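Local coordinates for salmonella plasmid virulence: SpvB (Salmonella typhimurium, PDB 6P0X), which probably transfers ADP-ribose from NAD(+) to an arginine of actin as a full-length toxin, of which this chain is the N-terminal domain, itself of unknown function, at residues Glu79-Thr84 / Tyr113-Glu118; Pro93-Ala98 / Pro105-Val110; Gly179-Tyr184 / Tyr216-Pro221; Gly198-Arg203 / Arg281-Cys286. One frame throughout, in Å; residues are numbered along the deposited sequence. Where two conformers were deposited one is given.

Contact 1 of 4, residues Glu79-Thr84 / Tyr113-Glu118; sequences EVLVQT and YQPRTE
Val80 O is gripped by two donors: Arg116 N, at 2.8 Å and with an N-H...O angle of 169°, and water 1, which donates to it while accepting from Thr117 N. The CA-H of Pro115 leans on the same oxygen. From here strands 81-83 and 107-115 run antiparallel. Val82 and Gln114 form the hydrogen-bonded pair, with Val82 N to Gln114 O and Gln114 N to Val82 O both at 2.9 Å.

One direct side-chain bond supplements this ladder. Thr84 OG1 donates to Gln114 OE1 at 2.7 Å, the two side chains crossing at about a right angle and the donor standing tilted from the amide plane. Gln114 CG lies between its backbone N and carbonyl carbon (chi1 69°), and the chain extends beyond it to this hydroxyl.

Gln83 runs alongside Tyr113, pointing the same way, with Gln83 CG 3.5 Å from Tyr113 CE2 and the amide turned 62° from the ring. Water 3, in the ring plane, joins Gln83 NE2 to Tyr113 OH. Arg116 crosses Val82, its NH1 4.0 Å from Val82 CG2. On the buried side Leu81 CB meets Tyr113 CD2 at 4.2 Å and Glu79 CG flanks Pro115 CB at 3.9 Å. Phe73 and Trp137 also meet the Tyr113 ring.

Buried Leu81, Tyr113 and Pro115 thus give the pair an apolar side, while ordered water adds a second partner to Val80 O and, as water 2, ties Leu81 O to Arg116 NH1, so part of the polar bonding between the segments runs through solvent.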
loop_
_atom_site.group_PDB
_atom_site.type_symbol
_atom_site.label_atom_id
_atom_site.label_comp_id
_atom_site.label_asym_id
_atom_site.label_seq_id
_atom_site.Cartn_x
_atom_site.Cartn_y
_atom_site.Cartn_z
ATOM N N GLU A 79 -0.739 -15.433 7.467
ATOM C CA GLU A 79 -0.920 -16.415 8.528
ATOM C C GLU A 79 -2.059 -15.998 9.451
ATOM O O GLU A 79 -2.252 -14.812 9.729
ATOM C CB GLU A 79 0.374 -16.584 9.329
ATOM C CG GLU A 79 0.751 -15.384 10.198
ATOM C CD GLU A 79 1.525 -14.311 9.445
ATOM O OE1 GLU A 79 1.245 -14.089 8.247
ATOM O OE2 GLU A 79 2.416 -13.683 10.060
ATOM N N VAL A 80 -2.820 -16.985 9.922
ATOM C CA VAL A 80 -3.917 -16.710 10.843
ATOM C C VAL A 80 -3.354 -16.235 12.175
ATOM O O VAL A 80 -2.424 -16.836 12.728
ATOM C CB VAL A 80 -4.801 -17.954 11.019
ATOM C CG1 VAL A 80 -5.883 -17.695 12.057
ATOM C CG2 VAL A 80 -5.424 -18.351 9.686
ATOM N N LEU A 81 -3.913 -15.152 12.695
ATOM C CA LEU A 81 -3.440 -14.537 13.925
ATOM C C LEU A 81 -4.358 -14.870 15.095
ATOM O O LEU A 81 -5.507 -15.284 14.925
ATOM C CB LEU A 81 -3.343 -13.019 13.770
ATOM C CG LEU A 81 -2.368 -12.486 12.721
ATOM C CD1 LEU A 81 -2.535 -10.978 12.586
ATOM C CD2 LEU A 81 -0.938 -12.852 13.085
ATOM N N VAL A 82 -3.820 -14.680 16.296
ATOM C CA VAL A 82 -4.564 -14.846 17.535
ATOM C C VAL A 82 -3.971 -13.881 18.551
ATOM O O VAL A 82 -2.778 -13.561 18.505
ATOM C CB VAL A 82 -4.519 -16.311 18.034
ATOM C CG1 VAL A 82 -3.091 -16.719 18.387
ATOM C CG2 VAL A 82 -5.454 -16.514 19.219
ATOM N N GLN A 83 -4.818 -13.390 19.454
ATOM C CA GLN A 83 -4.330 -12.512 20.509
ATOM C C GLN A 83 -3.337 -13.259 21.386
ATOM O O GLN A 83 -3.550 -14.423 21.739
ATOM C CB GLN A 83 -5.480 -11.999 21.376
ATOM C CG GLN A 83 -6.493 -11.132 20.664
ATOM C CD GLN A 83 -7.397 -10.402 21.643
ATOM O OE1 GLN A 83 -7.032 -10.186 22.801
ATOM N NE2 GLN A 83 -8.583 -10.021 21.182
ATOM N N THR A 84 -2.250 -12.586 21.744
ATOM C CA THR A 84 -1.303 -13.179 22.674
ATOM C C THR A 84 -1.966 -13.323 24.035
ATOM O O THR A 84 -2.601 -12.386 24.530
ATOM C CB THR A 84 -0.044 -12.318 22.777
ATOM O OG1 THR A 84 0.622 -12.293 21.508
ATOM C CG2 THR A 84 0.905 -12.879 23.837
ATOM N N TYR A 113 -0.812 -9.333 18.705
ATOM C CA TYR A 113 -1.262 -10.496 17.956
ATOM C C TYR A 113 -0.059 -11.304 17.496
ATOM O O TYR A 113 1.030 -10.762 17.290
ATOM C CB TYR A 113 -2.120 -10.097 16.743
ATOM C CG TYR A 113 -3.537 -9.709 17.097
ATOM C CD1 TYR A 113 -3.847 -8.430 17.545
ATOM C CD2 TYR A 113 -4.566 -10.633 16.989
ATOM C CE1 TYR A 113 -5.152 -8.085 17.871
ATOM C CE2 TYR A 113 -5.867 -10.299 17.310
ATOM C CZ TYR A 113 -6.156 -9.027 17.749
ATOM O OH TYR A 113 -7.456 -8.711 18.067
ATOM N N GLN A 114 -0.267 -12.606 17.326
ATOM C CA GLN A 114 0.808 -13.500 16.924
ATOM C C GLN A 114 0.226 -14.618 16.081
ATOM O O GLN A 114 -0.979 -14.889 16.149
ATOM C CB GLN A 114 1.534 -14.062 18.155
ATOM C CG GLN A 114 0.707 -15.032 18.981
ATOM C CD GLN A 114 1.413 -15.452 20.250
ATOM O OE1 GLN A 114 1.865 -14.606 21.022
ATOM N NE2 GLN A 114 1.511 -16.758 20.478
ATOM N N PRO A 115 1.046 -15.302 15.283
ATOM C CA PRO A 115 0.529 -16.418 14.483
ATOM C C PRO A 115 -0.010 -17.543 15.355
ATOM O O PRO A 115 0.577 -17.899 16.381
ATOM C CB PRO A 115 1.746 -16.871 13.667
ATOM C CG PRO A 115 2.658 -15.696 13.658
ATOM C CD PRO A 115 2.448 -14.987 14.956
ATOM N N ARG A 116 -1.160 -18.084 14.945
ATOM C CA ARG A 116 -1.799 -19.155 15.703
ATOM C C ARG A 116 -0.986 -20.443 15.636
ATOM O O ARG A 116 -0.787 -21.116 16.652
ATOM C CB ARG A 116 -3.216 -19.390 15.179
ATOM C CG ARG A 116 -3.929 -20.552 15.842
ATOM C CD ARG A 116 -5.318 -20.740 15.272
ATOM N NE ARG A 116 -6.247 -19.788 15.867
ATOM C CZ ARG A 116 -7.068 -20.073 16.872
ATOM N NH1 ARG A 116 -7.877 -19.138 17.351
ATOM N NH2 ARG A 116 -7.072 -21.288 17.403
ATOM N N THR A 117 -0.516 -20.804 14.441
ATOM C CA THR A 117 0.218 -22.050 14.239
ATOM C C THR A 117 1.531 -21.889 13.487
ATOM O O THR A 117 2.372 -22.794 13.563
ATOM C CB THR A 117 -0.646 -23.084 13.495
ATOM O OG1 THR A 117 -1.137 -22.517 12.272
ATOM C CG2 THR A 117 -1.816 -23.536 14.360
ATOM N N GLU A 118 1.745 -20.786 12.782
ATOM C CA GLU A 118 2.945 -20.601 11.982
ATOM C C GLU A 118 4.075 -20.043 12.841
ATOM O O GLU A 118 3.856 -19.496 13.925
ATOM C CB GLU A 118 2.657 -19.657 10.806
ATOM C CG GLU A 118 1.750 -20.269 9.752
ATOM C CD GLU A 118 2.415 -21.398 8.990
ATOM O OE1 GLU A 118 3.439 -21.146 8.318
ATOM O OE2 GLU A 118 1.971 -22.554 9.142
HETATM O O HOH W 1 -0.880 -19.101 12.018
HETATM O O HOH W 2 -7.601 -16.874 15.447
HETATM O O HOH W 3 -9.176 -10.522 18.395
#

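Contact 2 of 4, residues Pro93-Ala98 / Pro105-Val110; sequences PVTCFA and PQSYTV
Strands 94-96 and 107-110 run antiparallel, their short axes 4.7 Å apart at closest approach and their directions 151° apart. Val94 pairs with Val110, and Cys96 with Tyr108, as hydrogen-bonded pairs, each exchanging two N-H...O bonds of 2.9 Å; Thr95 and Thr109 form the non-hydrogen-bonded pair between them. The chain turns a corner at Phe97 and again at Pro105 and Gln106, which limits this regular ladder.

The threonines share one face. In both, OG1 is anti to the carbonyl carbon (chi1 -63°), and water 4 spans the two hydroxyls, 2.6 Å from Thr95 OG1 and 2.8 Å from Thr109 OG1, donating to the latter. On that face CG2 of Thr109 also lies beside Pro93, 3.7 Å from its CB. Pro93 follows a cis peptide bond, and its CB comes as near as 3.1 Å to Val110 O, a tight approach at the start of the ladder. At the other end two neighbouring atoms of the Phe97 ring, CD1 and CE1, touch Ser107 CB, both at 3.6 Å.

The opposite face carries Val94, Cys96, Tyr108 and Val110. Val94 CG2 packs obliquely on Val110 CB at 4.1 Å, and Cys96 stands beside CG2 of the same valine. Cys96 and Val110 both also rest on Trp127.

Beyond the pair, Asn130 bonds to the hydroxyls of Ser107 and Thr109, while Phe104 and Phe136 meet the Tyr108 ring. Strand 107-115 pairs with strand 94-96 on one side and with strand 123-129 on the other.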
loop_
_atom_site.group_PDB
_atom_site.type_symbol
_atom_site.label_atom_id
_atom_site.label_comp_id
_atom_site.label_asym_id
_atom_site.label_seq_id
_atom_site.Cartn_x
_atom_site.Cartn_y
_atom_site.Cartn_z
ATOM N N PRO A 93 -4.833 -6.559 26.347
ATOM C CA PRO A 93 -4.125 -5.380 25.832
ATOM C C PRO A 93 -3.523 -4.475 26.910
ATOM O O PRO A 93 -3.770 -4.677 28.100
ATOM C CB PRO A 93 -5.226 -4.631 25.078
ATOM C CG PRO A 93 -6.461 -4.955 25.841
ATOM C CD PRO A 93 -6.296 -6.376 26.308
ATOM N N VAL A 94 -2.734 -3.489 26.482
ATOM C CA VAL A 94 -2.218 -2.448 27.362
ATOM C C VAL A 94 -2.761 -1.102 26.891
ATOM O O VAL A 94 -3.313 -0.975 25.798
ATOM C CB VAL A 94 -0.677 -2.424 27.423
ATOM C CG1 VAL A 94 -0.141 -3.782 27.827
ATOM C CG2 VAL A 94 -0.095 -1.990 26.082
ATOM N N THR A 95 -2.614 -0.095 27.742
ATOM C CA THR A 95 -2.970 1.275 27.399
ATOM C C THR A 95 -1.693 2.062 27.147
ATOM O O THR A 95 -0.783 2.059 27.981
ATOM C CB THR A 95 -3.791 1.929 28.510
ATOM O OG1 THR A 95 -5.023 1.216 28.674
ATOM C CG2 THR A 95 -4.097 3.379 28.158
ATOM N N CYS A 96 -1.628 2.733 26.001
ATOM C CA CYS A 96 -0.432 3.447 25.577
ATOM C C CYS A 96 -0.756 4.916 25.361
ATOM O O CYS A 96 -1.688 5.254 24.626
ATOM C CB CYS A 96 0.154 2.841 24.298
ATOM S SG CYS A 96 0.974 1.244 24.527
ATOM N N PHE A 97 0.018 5.788 26.007
ATOM C CA PHE A 97 -0.111 7.231 25.849
ATOM C C PHE A 97 0.969 7.828 24.955
ATOM O O PHE A 97 0.842 8.986 24.544
ATOM C CB PHE A 97 -0.056 7.931 27.213
ATOM C CG PHE A 97 -1.141 7.510 28.167
ATOM C CD1 PHE A 97 -2.366 8.161 28.174
ATOM C CD2 PHE A 97 -0.923 6.481 29.077
ATOM C CE1 PHE A 97 -3.363 7.782 29.060
ATOM C CE2 PHE A 97 -1.913 6.096 29.965
ATOM C CZ PHE A 97 -3.136 6.747 29.959
ATOM N N ALA A 98 2.028 7.078 24.659
ATOM C CA ALA A 98 3.154 7.607 23.906
ATOM C C ALA A 98 3.917 6.451 23.279
ATOM O O ALA A 98 3.803 5.304 23.711
ATOM C CB ALA A 98 4.079 8.437 24.801
ATOM N N PRO A 105 -2.163 12.806 21.291
ATOM C CA PRO A 105 -3.353 13.517 21.790
ATOM C C PRO A 105 -4.339 12.602 22.493
ATOM O O PRO A 105 -5.084 13.058 23.370
ATOM C CB PRO A 105 -3.979 14.127 20.527
ATOM C CG PRO A 105 -3.078 13.811 19.394
ATOM C CD PRO A 105 -1.890 13.052 19.865
ATOM N N GLN A 106 -4.388 11.329 22.109
ATOM C CA GLN A 106 -5.298 10.362 22.700
ATOM C C GLN A 106 -4.517 9.117 23.094
ATOM O O GLN A 106 -3.456 8.823 22.542
ATOM C CB GLN A 106 -6.431 9.979 21.729
ATOM C CG GLN A 106 -5.969 9.065 20.597
ATOM C CD GLN A 106 -7.094 8.617 19.677
ATOM O OE1 GLN A 106 -8.199 8.314 20.123
ATOM N NE2 GLN A 106 -6.807 8.562 18.382
ATOM N N SER A 107 -5.050 8.386 24.064
ATOM C CA SER A 107 -4.461 7.107 24.424
ATOM C C SER A 107 -4.999 6.006 23.510
ATOM O O SER A 107 -6.016 6.167 22.828
ATOM C CB SER A 107 -4.733 6.774 25.890
ATOM O OG SER A 107 -6.110 6.528 26.107
ATOM N N TYR A 108 -4.289 4.880 23.494
ATOM C CA TYR A 108 -4.580 3.777 22.592
ATOM C C TYR A 108 -4.675 2.471 23.366
ATOM O O TYR A 108 -3.855 2.197 24.246
ATOM C CB TYR A 108 -3.498 3.643 21.508
ATOM C CG TYR A 108 -3.549 4.722 20.455
ATOM C CD1 TYR A 108 -2.894 5.933 20.641
ATOM C CD2 TYR A 108 -4.251 4.532 19.274
ATOM C CE1 TYR A 108 -2.939 6.926 19.681
ATOM C CE2 TYR A 108 -4.304 5.520 18.307
ATOM C CZ TYR A 108 -3.647 6.715 18.516
ATOM O OH TYR A 108 -3.696 7.703 17.560
ATOM N N THR A 109 -5.688 1.674 23.039
ATOM C CA THR A 109 -5.725 0.278 23.451
ATOM C C THR A 109 -4.889 -0.521 22.460
ATOM O O THR A 109 -5.172 -0.515 21.253
ATOM C CB THR A 109 -7.160 -0.242 23.500
ATOM O OG1 THR A 109 -7.903 0.490 24.483
ATOM C CG2 THR A 109 -7.178 -1.723 23.850
ATOM N N VAL A 110 -3.843 -1.177 22.955
ATOM C CA VAL A 110 -2.863 -1.854 22.113
ATOM C C VAL A 110 -2.906 -3.339 22.435
ATOM O O VAL A 110 -2.632 -3.741 23.574
ATOM C CB VAL A 110 -1.451 -1.287 22.319
ATOM C CG1 VAL A 110 -0.447 -2.035 21.453
ATOM C CG2 VAL A 110 -1.440 0.204 22.012
HETATM O O HOH W 4 -6.769 1.558 26.764
#

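Contact 3 of 4, residues Gly179-Tyr184 / Tyr216-Pro221; sequences GEHIYY and YGNATP
The hydrogen bonds across this contact converge on the side-chain amide of Asn218. Its OD1 accepts from His181 N at 2.7 Å, the donor tilted 29° from the amide plane, while its ND2 donates to Gly179 O at 3.1 Å. The same ND2 also donates to Thr220 O at 3.0 Å; Thr220 O lies in the Asn218 amide plane, whereas ND2 stands above the plane of the Thr220 carbonyl. Asn218 CB points toward the other segment, and CG sits between the backbone N and carbonyl carbon (chi1 42°).

A water-mediated link follows. His181 O and Gly217 N are 3.8 Å apart, and water 5 stands between them, donating to the oxygen at 2.6 Å and accepting from the nitrogen.

Packing is sparser. Ile182 CG1 lies beside Tyr216 CB at 3.7 Å, the two side chains pointing the same way, and the His181 ring is turned 88° from the Asn218 amide. That ring is stacked on Tyr226 and bonded to Ala222 and Glu173.

Together these features mark an antiparallel strand pair that opens at its end: water enters the ladder, and the asparagine amide then presents its C=O and an N-H to the same strand, taking His181 N and Gly179 O.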
loop_
_atom_site.group_PDB
_atom_site.type_symbol
_atom_site.label_atom_id
_atom_site.label_comp_id
_atom_site.label_asym_id
_atom_site.label_seq_id
_atom_site.Cartn_x
_atom_site.Cartn_y
_atom_site.Cartn_z
ATOM N N GLY A 179 17.382 5.300 11.283
ATOM C CA GLY A 179 16.612 6.482 10.954
ATOM C C GLY A 179 16.283 6.666 9.490
ATOM O O GLY A 179 15.964 7.788 9.080
ATOM N N GLU A 180 16.358 5.609 8.687
ATOM C CA GLU A 180 15.986 5.668 7.280
ATOM C C GLU A 180 14.520 5.283 7.116
ATOM O O GLU A 180 14.041 4.335 7.744
ATOM C CB GLU A 180 16.877 4.741 6.454
ATOM C CG GLU A 180 18.360 4.914 6.733
ATOM C CD GLU A 180 19.153 3.652 6.466
ATOM O OE1 GLU A 180 19.716 3.519 5.359
ATOM O OE2 GLU A 180 19.196 2.782 7.363
ATOM N N HIS A 181 13.806 6.032 6.281
ATOM C CA HIS A 181 12.366 5.875 6.151
ATOM C C HIS A 181 11.967 5.482 4.733
ATOM O O HIS A 181 12.674 5.753 3.759
ATOM C CB HIS A 181 11.633 7.165 6.539
ATOM C CG HIS A 181 11.809 7.553 7.973
ATOM N ND1 HIS A 181 10.767 7.553 8.876
ATOM C CD2 HIS A 181 12.901 7.968 8.658
ATOM C CE1 HIS A 181 11.211 7.945 10.056
ATOM N NE2 HIS A 181 12.503 8.203 9.952
ATOM N N ILE A 182 10.813 4.823 4.647
ATOM C CA ILE A 182 10.085 4.613 3.400
ATOM C C ILE A 182 8.627 4.972 3.654
ATOM O O ILE A 182 8.027 4.487 4.619
ATOM C CB ILE A 182 10.194 3.164 2.891
ATOM C CG1 ILE A 182 11.646 2.779 2.620
ATOM C CG2 ILE A 182 9.385 2.990 1.623
ATOM C CD1 ILE A 182 11.805 1.324 2.245
ATOM N N TYR A 183 8.060 5.814 2.792
ATOM C CA TYR A 183 6.694 6.299 2.941
ATOM C C TYR A 183 5.880 5.920 1.711
ATOM O O TYR A 183 6.267 6.244 0.582
ATOM C CB TYR A 183 6.680 7.818 3.157
ATOM C CG TYR A 183 5.304 8.443 3.173
ATOM C CD1 TYR A 183 4.330 8.005 4.065
ATOM C CD2 TYR A 183 4.983 9.488 2.315
ATOM C CE1 TYR A 183 3.071 8.579 4.088
ATOM C CE2 TYR A 183 3.726 10.067 2.330
ATOM C CZ TYR A 183 2.774 9.610 3.219
ATOM O OH TYR A 183 1.522 10.184 3.239
ATOM N N TYR A 184 4.754 5.245 1.935
ATOM C CA TYR A 184 3.889 4.754 0.870
ATOM C C TYR A 184 2.646 5.629 0.776
ATOM O O TYR A 184 1.997 5.901 1.791
ATOM C CB TYR A 184 3.487 3.297 1.124
ATOM C CG TYR A 184 4.654 2.339 1.198
ATOM C CD1 TYR A 184 5.372 2.180 2.378
ATOM C CD2 TYR A 184 5.041 1.593 0.091
ATOM C CE1 TYR A 184 6.438 1.306 2.455
ATOM C CE2 TYR A 184 6.113 0.718 0.159
ATOM C CZ TYR A 184 6.806 0.580 1.344
ATOM O OH TYR A 184 7.871 -0.288 1.424
ATOM N N TYR A 216 11.410 7.479 -0.453
ATOM C CA TYR A 216 12.427 6.997 0.469
ATOM C C TYR A 216 13.691 7.824 0.274
ATOM O O TYR A 216 13.746 8.728 -0.565
ATOM C CB TYR A 216 12.689 5.497 0.278
ATOM C CG TYR A 216 13.153 5.092 -1.107
ATOM C CD1 TYR A 216 12.261 5.018 -2.172
ATOM C CD2 TYR A 216 14.483 4.763 -1.345
ATOM C CE1 TYR A 216 12.681 4.637 -3.435
ATOM C CE2 TYR A 216 14.912 4.383 -2.605
ATOM C CZ TYR A 216 14.008 4.321 -3.647
ATOM O OH TYR A 216 14.432 3.943 -4.904
ATOM N N GLY A 217 14.715 7.501 1.060
ATOM C CA GLY A 217 15.941 8.269 1.045
ATOM C C GLY A 217 15.746 9.646 1.643
ATOM O O GLY A 217 16.019 10.660 0.992
ATOM N N ASN A 218 15.262 9.694 2.884
ATOM C CA ASN A 218 15.087 10.972 3.558
ATOM C C ASN A 218 16.434 11.659 3.742
ATOM O O ASN A 218 17.449 11.011 4.014
ATOM C CB ASN A 218 14.397 10.775 4.910
ATOM C CG ASN A 218 14.919 9.566 5.660
ATOM O OD1 ASN A 218 14.678 8.424 5.265
ATOM N ND2 ASN A 218 15.636 9.811 6.749
ATOM N N ALA A 219 16.435 12.984 3.574
ATOM C CA ALA A 219 17.679 13.748 3.586
ATOM C C ALA A 219 18.415 13.604 4.913
ATOM O O ALA A 219 19.625 13.355 4.942
ATOM C CB ALA A 219 17.387 15.217 3.283
ATOM N N THR A 220 17.701 13.765 6.027
ATOM C CA THR A 220 18.332 13.665 7.332
ATOM C C THR A 220 17.692 12.556 8.160
ATOM O O THR A 220 16.472 12.363 8.103
ATOM C CB THR A 220 18.234 14.995 8.097
ATOM O OG1 THR A 220 16.861 15.391 8.197
ATOM C CG2 THR A 220 19.009 16.081 7.371
ATOM N N PRO A 221 18.484 11.816 8.933
ATOM C CA PRO A 221 17.932 10.693 9.698
ATOM C C PRO A 221 16.974 11.155 10.785
ATOM O O PRO A 221 17.153 12.206 11.405
ATOM C CB PRO A 221 19.175 10.033 10.308
ATOM C CG PRO A 221 20.317 10.501 9.464
ATOM C CD PRO A 221 19.950 11.887 9.038
HETATM O O HOH W 5 14.996 5.341 2.655
#

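Contact 4 of 4, residues Gly198-Arg203 / Arg281-Cys286; sequences GNEAGR and RLHRLC
Asn199 and Glu200 approach Arg281 from a loop in which a type II beta turn, Glu200 to Arg203, presents a carboxylate and a second guanidinium to the end of strand 280-282. Asn199, poorly ordered, contributes weakly: its ND2 makes a long bond to water 6, which also accepts from Arg281 NH2.

Glu200 carries the salt bridge. Its chain bends at chi2 (-77°), and Arg281 grips the carboxylate side-on: NE reaches OE1 on the syn side at 2.9 Å, and NH2 meets OE2 at 3.0 Å from above the carboxylate plane, with a nearly straight N-H...O angle of 178°. Glu200 OE1 also approaches His283 CE1 at 3.3 Å, near the imidazole plane. Arg205 is a further partner of both Glu200 and His283.

Arg203 then lies flat on Arg281, the guanidinium centres 4.0 Å apart and the planes 23° from parallel. Glu200 and Glu279, the latter paired with Arg203 NE, probably offset the repulsion between these like charges, and Ser272 takes Arg281 NH1. Within the loop Arg203 NH1 bonds to Asn199 O, in its own guanidinium plane. The stack is offset toward the rim, with Arg281 NH1 3.7 Å from Arg203 CZ.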
loop_
_atom_site.group_PDB
_atom_site.type_symbol
_atom_site.label_atom_id
_atom_site.label_comp_id
_atom_site.label_asym_id
_atom_site.label_seq_id
_atom_site.Cartn_x
_atom_site.Cartn_y
_atom_site.Cartn_z
ATOM N N GLY A 198 -26.134 3.136 -16.573
ATOM C CA GLY A 198 -26.338 1.708 -16.766
ATOM C C GLY A 198 -25.675 0.863 -15.693
ATOM O O GLY A 198 -26.012 0.939 -14.505
ATOM N N ASN A 199 -24.713 0.040 -16.119
ATOM C CA ASN A 199 -24.073 -0.916 -15.222
ATOM C C ASN A 199 -23.247 -0.240 -14.135
ATOM O O ASN A 199 -22.983 -0.860 -13.099
ATOM C CB ASN A 199 -23.189 -1.869 -16.034
ATOM C CG ASN A 199 -22.520 -2.926 -15.176
ATOM O OD1 ASN A 199 -23.133 -3.482 -14.265
ATOM N ND2 ASN A 199 -21.252 -3.202 -15.460
ATOM N N GLU A 200 -22.859 1.019 -14.329
ATOM C CA GLU A 200 -22.048 1.734 -13.356
ATOM C C GLU A 200 -22.873 2.624 -12.442
ATOM O O GLU A 200 -22.307 3.263 -11.550
ATOM C CB GLU A 200 -20.985 2.575 -14.066
ATOM C CG GLU A 200 -20.095 1.792 -15.011
ATOM C CD GLU A 200 -19.035 0.992 -14.281
ATOM O OE1 GLU A 200 -18.969 1.087 -13.036
ATOM O OE2 GLU A 200 -18.261 0.277 -14.954
ATOM N N ALA A 201 -24.186 2.675 -12.635
ATOM C CA ALA A 201 -25.019 3.556 -11.835
ATOM C C ALA A 201 -25.191 2.988 -10.431
ATOM O O ALA A 201 -25.353 1.778 -10.247
ATOM C CB ALA A 201 -26.381 3.752 -12.501
ATOM N N GLY A 202 -25.145 3.873 -9.438
ATOM C CA GLY A 202 -25.399 3.477 -8.068
ATOM C C GLY A 202 -24.358 2.569 -7.459
ATOM O O GLY A 202 -24.638 1.905 -6.458
ATOM N N ARG A 203 -23.157 2.530 -8.023
ATOM C CA ARG A 203 -22.067 1.728 -7.487
ATOM C C ARG A 203 -21.147 2.659 -6.711
ATOM O O ARG A 203 -20.743 3.709 -7.226
ATOM C CB ARG A 203 -21.302 1.030 -8.615
ATOM C CG ARG A 203 -22.127 0.016 -9.407
ATOM C CD ARG A 203 -21.250 -0.850 -10.300
ATOM N NE ARG A 203 -20.874 -2.131 -9.704
ATOM C CZ ARG A 203 -21.223 -3.316 -10.197
ATOM N NH1 ARG A 203 -21.954 -3.390 -11.303
ATOM N NH2 ARG A 203 -20.828 -4.432 -9.593
ATOM N N ARG A 281 -14.562 -1.875 -6.272
ATOM C CA ARG A 281 -14.568 -1.861 -7.728
ATOM C C ARG A 281 -13.229 -1.348 -8.242
ATOM O O ARG A 281 -12.654 -0.413 -7.678
ATOM C CB ARG A 281 -15.711 -0.989 -8.253
ATOM C CG ARG A 281 -15.921 -1.052 -9.756
ATOM C CD ARG A 281 -17.384 -0.812 -10.109
ATOM N NE ARG A 281 -17.665 -0.998 -11.533
ATOM C CZ ARG A 281 -17.844 -2.181 -12.116
ATOM N NH1 ARG A 281 -17.760 -3.299 -11.403
ATOM N NH2 ARG A 281 -18.102 -2.247 -13.416
ATOM N N LEU A 282 -12.729 -1.969 -9.310
ATOM C CA LEU A 282 -11.446 -1.600 -9.900
ATOM C C LEU A 282 -11.669 -1.082 -11.314
ATOM O O LEU A 282 -12.188 -1.806 -12.172
ATOM C CB LEU A 282 -10.472 -2.780 -9.913
ATOM C CG LEU A 282 -9.692 -3.029 -8.620
ATOM C CD1 LEU A 282 -10.549 -3.784 -7.611
ATOM C CD2 LEU A 282 -8.393 -3.770 -8.901
ATOM N N HIS A 283 -11.266 0.164 -11.554
ATOM C CA HIS A 283 -11.349 0.778 -12.871
ATOM C C HIS A 283 -9.984 1.043 -13.484
ATOM O O HIS A 283 -9.915 1.482 -14.637
ATOM C CB HIS A 283 -12.124 2.101 -12.798
ATOM C CG HIS A 283 -13.595 1.941 -12.576
ATOM N ND1 HIS A 283 -14.446 1.453 -13.544
ATOM C CD2 HIS A 283 -14.371 2.227 -11.502
ATOM C CE1 HIS A 283 -15.682 1.436 -13.074
ATOM N NE2 HIS A 283 -15.664 1.900 -11.837
ATOM N N ARG A 284 -8.900 0.798 -12.755
ATOM C CA ARG A 284 -7.587 1.279 -13.152
ATOM C C ARG A 284 -6.647 0.123 -13.466
ATOM O O ARG A 284 -6.783 -0.984 -12.931
ATOM C CB ARG A 284 -6.967 2.161 -12.055
ATOM C CG ARG A 284 -7.896 3.248 -11.528
ATOM C CD ARG A 284 -8.555 4.032 -12.655
ATOM N NE ARG A 284 -9.772 4.700 -12.197
ATOM C CZ ARG A 284 -10.538 5.475 -12.960
ATOM N NH1 ARG A 284 -11.629 6.034 -12.452
ATOM N NH2 ARG A 284 -10.215 5.696 -14.228
ATOM N N LEU A 285 -5.692 0.409 -14.349
ATOM C CA LEU A 285 -4.575 -0.467 -14.667
ATOM C C LEU A 285 -3.299 0.343 -14.544
ATOM O O LEU A 285 -3.215 1.454 -15.079
ATOM C CB LEU A 285 -4.672 -1.033 -16.085
ATOM C CG LEU A 285 -5.581 -2.216 -16.376
ATOM C CD1 LEU A 285 -5.875 -2.251 -17.866
ATOM C CD2 LEU A 285 -4.919 -3.508 -15.927
ATOM N N CYS A 286 -2.312 -0.200 -13.843
ATOM C CA CYS A 286 -1.020 0.467 -13.782
ATOM C C CYS A 286 -0.349 0.378 -15.147
ATOM O O CYS A 286 -0.058 -0.718 -15.638
ATOM C CB CYS A 286 -0.135 -0.143 -12.701
ATOM S SG CYS A 286 1.530 0.572 -12.675
HETATM O O HOH W 6 -18.764 -5.093 -14.350
#

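Overall arrangement
Contacts 1 and 2 share strand 107-115: contact 1 uses its end, contact 2 its beginning, and along the chain contact 2 is nested inside the loop that contact 1 closes, their centres 22 Å apart. Contact 3 comes later in sequence, its nearest atoms about 15 Å from contact 2 and about 17 Å from contact 1. Contacts 3 and 4 alternate their segments along the chain yet lie on opposite sides of its centre, with centres 35 Å apart. An acrylic acid lies about 10 Å from the Arg281 side chain of contact 4, and one lies about 13 Å from that of Ile182 in contact 3. One acrylic acid pocket includes Leu273, whose strand 271-273 pairs with strand 280-282 of contact 4.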